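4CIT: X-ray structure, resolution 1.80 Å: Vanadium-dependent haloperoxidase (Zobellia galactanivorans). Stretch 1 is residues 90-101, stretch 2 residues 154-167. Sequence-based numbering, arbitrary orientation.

Stretch 1 90-101: QLNGLTAIPEPD
Stretch 2 154-167: AYGLQVADHIGEWM

Three aromatic side chains of a continuous helix (154-167) donate hydrogen bonds to backbone carbonyls of an irregular segment (90-101) that runs antiparallel to it: Y155 OH to P98 O (2.7 Å), W166 NE1 to N92 O (2.9 Å) and H162 NE2 to T95 O (3.1 Å). Each donor has chi1 t and CA-to-CB toward the segment; chi2 is 50° in Y155, 91° in H162 and 65° in W166. A water donates to E99 O (2.9 Å) and Q158 OE1 (2.7 Å). Register: L94 CA to W166 CA 6.6 Å, I97 CA to V159 CA 6.1 Å, P100 CA to Y155 CA 6.4 Å. A type II turn, L91 to L94, presents N92 O; G93 takes phi/psi 84/-7, favourable to glycine. Beyond it the backbone stays extended, phi -60 to -104°, psi 121 to 171° through P100. Over the ring faces, L94 CD1 lies 3.9 Å from the W166 six-membered centroid, I97 CA 4.2 Å from H162's, P100 CB 3.9 Å from Y155's. L94 (t, p) and I97 (p, t) pack on the helix, L94 CD1 and I97 CG2 each 3.9 Å from I163 CD1. The contact buries 682 Å², both sides summed, W166, H162 and P98 most; rings combining a donor with a flat apolar face suit a segment presenting carbonyls and aliphatic groups.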

# COMPACT_ATOMS: atom_id res chain seq x y z
N GLN A 90 -4.86 16.33 -12.16
CA GLN A 90 -5.72 15.61 -11.20
C GLN A 90 -4.97 15.24 -9.90
O GLN A 90 -5.59 15.26 -8.80
CB GLN A 90 -6.30 14.36 -11.84
CG GLN A 90 -7.03 14.55 -13.17
CD GLN A 90 -7.91 13.35 -13.51
OE1 GLN A 90 -7.75 12.59 -14.52
NE2 GLN A 90 -8.88 13.19 -12.70
N LEU A 91 -3.72 14.91 -9.99
CA LEU A 91 -2.90 14.65 -8.82
C LEU A 91 -2.17 15.92 -8.44
O LEU A 91 -1.71 16.68 -9.35
CB LEU A 91 -1.89 13.52 -9.06
CG LEU A 91 -2.38 12.17 -9.52
CD1 LEU A 91 -1.35 11.08 -9.61
CD2 LEU A 91 -3.47 11.75 -8.61
N ASN A 92 -1.94 16.16 -7.13
CA ASN A 92 -1.31 17.41 -6.70
C ASN A 92 0.05 17.70 -7.29
O ASN A 92 0.95 16.93 -7.09
CB ASN A 92 -1.23 17.39 -5.14
CG ASN A 92 -2.67 17.39 -4.48
OD1 ASN A 92 -3.62 18.01 -5.02
ND2 ASN A 92 -2.79 16.78 -3.33
N GLY A 93 0.19 18.81 -8.02
CA GLY A 93 1.47 19.22 -8.61
C GLY A 93 1.85 18.57 -9.99
O GLY A 93 2.88 18.87 -10.49
N LEU A 94 1.10 17.62 -10.47
CA LEU A 94 1.50 16.85 -11.62
C LEU A 94 1.04 17.57 -12.89
O LEU A 94 -0.14 17.88 -13.09
CB LEU A 94 0.84 15.51 -11.60
CG LEU A 94 1.18 14.63 -12.82
CD1 LEU A 94 2.67 14.39 -12.94
CD2 LEU A 94 0.38 13.33 -12.74
N THR A 95 2.04 17.87 -13.71
CA THR A 95 1.85 18.41 -15.06
C THR A 95 2.07 17.42 -16.18
O THR A 95 2.50 16.27 -15.99
CB THR A 95 2.80 19.62 -15.34
OG1 THR A 95 4.16 19.16 -15.30
CG2 THR A 95 2.52 20.78 -14.33
N ALA A 96 1.71 17.85 -17.38
CA ALA A 96 1.76 16.91 -18.53
C ALA A 96 3.14 16.33 -18.82
O ALA A 96 4.18 17.04 -18.88
CB ALA A 96 1.11 17.53 -19.75
N ILE A 97 3.18 15.01 -19.07
CA ILE A 97 4.43 14.36 -19.52
C ILE A 97 4.77 14.77 -20.95
O ILE A 97 3.89 15.16 -21.72
CB ILE A 97 4.43 12.83 -19.44
CG1 ILE A 97 3.29 12.18 -20.22
CG2 ILE A 97 4.38 12.33 -17.94
CD1 ILE A 97 3.55 10.73 -20.56
N PRO A 98 6.04 14.61 -21.31
CA PRO A 98 6.40 14.82 -22.68
C PRO A 98 5.66 13.86 -23.57
O PRO A 98 5.51 12.71 -23.19
CB PRO A 98 7.92 14.47 -22.72
CG PRO A 98 8.37 14.48 -21.32
CD PRO A 98 7.19 14.37 -20.43
N GLU A 99 5.25 14.31 -24.76
CA GLU A 99 4.66 13.43 -25.79
C GLU A 99 5.76 12.66 -26.54
O GLU A 99 6.84 13.13 -26.63
CB GLU A 99 3.89 14.31 -26.78
CG GLU A 99 2.61 14.92 -26.18
CD GLU A 99 1.43 13.94 -26.02
OE1 GLU A 99 1.46 12.73 -26.36
OE2 GLU A 99 0.41 14.39 -25.50
N PRO A 100 5.44 11.51 -27.13
CA PRO A 100 6.42 10.78 -27.86
C PRO A 100 6.68 11.47 -29.22
O PRO A 100 5.80 12.18 -29.76
CB PRO A 100 5.78 9.44 -28.06
CG PRO A 100 4.31 9.63 -27.99
CD PRO A 100 4.15 10.76 -27.01
N ASP A 101 7.86 11.22 -29.73
CA ASP A 101 8.32 11.82 -31.02
C ASP A 101 7.52 11.16 -32.12
O ASP A 101 7.60 9.92 -32.30
CB ASP A 101 9.82 11.50 -31.12
CG ASP A 101 10.52 12.12 -32.32
OD1 ASP A 101 9.81 12.43 -33.28
OD2 ASP A 101 11.77 12.09 -32.33
N ALA A 154 14.21 5.20 -24.67
CA ALA A 154 14.48 6.61 -24.57
C ALA A 154 13.25 7.40 -24.13
O ALA A 154 13.37 8.32 -23.31
CB ALA A 154 15.05 7.15 -25.89
N TYR A 155 12.09 7.07 -24.64
CA TYR A 155 10.85 7.77 -24.28
C TYR A 155 10.50 7.43 -22.82
O TYR A 155 10.12 8.33 -22.07
CB TYR A 155 9.72 7.46 -25.21
CG TYR A 155 8.44 8.18 -24.90
CD1 TYR A 155 8.42 9.52 -24.71
CD2 TYR A 155 7.29 7.49 -24.72
CE1 TYR A 155 7.28 10.16 -24.36
CE2 TYR A 155 6.11 8.13 -24.34
CZ TYR A 155 6.14 9.43 -24.12
OH TYR A 155 5.03 10.14 -23.77
N GLY A 156 10.53 6.15 -22.49
CA GLY A 156 10.31 5.73 -21.08
C GLY A 156 11.17 6.46 -20.05
O GLY A 156 10.70 6.90 -19.01
N LEU A 157 12.45 6.65 -20.37
CA LEU A 157 13.35 7.34 -19.53
C LEU A 157 13.10 8.86 -19.49
O LEU A 157 13.25 9.49 -18.42
CB LEU A 157 14.80 7.01 -19.87
CG LEU A 157 15.28 5.53 -19.68
CD1 LEU A 157 16.74 5.42 -20.09
CD2 LEU A 157 15.10 5.03 -18.27
N GLN A 158 12.67 9.45 -20.59
CA GLN A 158 12.28 10.84 -20.57
C GLN A 158 11.10 11.08 -19.67
O GLN A 158 11.07 12.04 -18.91
CB GLN A 158 12.00 11.35 -22.01
CG GLN A 158 11.72 12.77 -22.11
CD GLN A 158 11.26 13.15 -23.53
OE1 GLN A 158 10.88 12.30 -24.33
NE2 GLN A 158 11.27 14.42 -23.79
N VAL A 159 10.12 10.22 -19.78
CA VAL A 159 8.93 10.32 -18.88
C VAL A 159 9.37 10.11 -17.40
O VAL A 159 8.89 10.81 -16.52
CB VAL A 159 7.82 9.39 -19.31
CG1 VAL A 159 6.69 9.41 -18.26
CG2 VAL A 159 7.30 9.79 -20.72
N ALA A 160 10.17 9.10 -17.10
CA ALA A 160 10.64 8.88 -15.76
C ALA A 160 11.35 10.08 -15.23
O ALA A 160 11.20 10.41 -14.03
CB ALA A 160 11.61 7.67 -15.71
N ASP A 161 12.09 10.85 -16.06
CA ASP A 161 12.74 12.00 -15.57
C ASP A 161 11.70 13.04 -15.18
O ASP A 161 11.91 13.78 -14.21
CB ASP A 161 13.75 12.67 -16.54
CG ASP A 161 15.04 11.81 -16.75
OD1 ASP A 161 15.44 10.95 -15.86
OD2 ASP A 161 15.62 11.98 -17.84
N HIS A 162 10.63 13.17 -15.95
CA HIS A 162 9.62 14.16 -15.67
C HIS A 162 8.96 13.82 -14.35
O HIS A 162 8.74 14.70 -13.46
CB HIS A 162 8.66 14.34 -16.85
CG HIS A 162 7.49 15.25 -16.56
ND1 HIS A 162 7.55 16.59 -16.80
CD2 HIS A 162 6.24 15.00 -16.09
CE1 HIS A 162 6.40 17.16 -16.46
NE2 HIS A 162 5.57 16.20 -16.04
N ILE A 163 8.52 12.58 -14.26
CA ILE A 163 7.83 12.14 -13.07
C ILE A 163 8.76 12.20 -11.84
O ILE A 163 8.33 12.66 -10.74
CB ILE A 163 7.25 10.75 -13.26
CG1 ILE A 163 6.26 10.81 -14.43
CG2 ILE A 163 6.73 10.24 -11.92
CD1 ILE A 163 4.96 11.52 -14.17
N GLY A 164 10.03 11.89 -12.07
CA GLY A 164 11.07 12.02 -11.00
C GLY A 164 11.21 13.45 -10.43
O GLY A 164 11.33 13.64 -9.23
N GLU A 165 11.13 14.46 -11.28
CA GLU A 165 11.21 15.81 -10.83
C GLU A 165 10.05 16.13 -9.88
O GLU A 165 10.29 16.83 -8.92
CB GLU A 165 11.21 16.83 -11.97
CG GLU A 165 12.52 16.78 -12.71
CD GLU A 165 12.54 17.71 -13.94
OE1 GLU A 165 11.75 18.70 -13.99
OE2 GLU A 165 13.37 17.44 -14.85
N TRP A 166 8.84 15.67 -10.23
CA TRP A 166 7.63 15.89 -9.43
C TRP A 166 7.75 15.10 -8.12
O TRP A 166 7.42 15.68 -7.04
CB TRP A 166 6.44 15.42 -10.23
CG TRP A 166 5.16 15.31 -9.49
CD1 TRP A 166 4.43 16.31 -8.92
CD2 TRP A 166 4.38 14.15 -9.46
NE1 TRP A 166 3.27 15.82 -8.45
CE2 TRP A 166 3.19 14.48 -8.76
CE3 TRP A 166 4.58 12.84 -9.95
CZ2 TRP A 166 2.20 13.59 -8.53
CZ3 TRP A 166 3.57 11.92 -9.70
CH2 TRP A 166 2.35 12.34 -9.06
N MET A 167 8.20 13.84 -8.18
CA MET A 167 8.27 13.00 -6.95
C MET A 167 9.27 13.60 -5.96
O MET A 167 9.11 13.55 -4.73
CB MET A 167 8.77 11.62 -7.42
CG MET A 167 9.31 10.61 -6.48
SD MET A 167 9.75 9.12 -7.55
CE MET A 167 11.54 9.35 -7.76
O HOH W 1 9.68 12.42 -26.74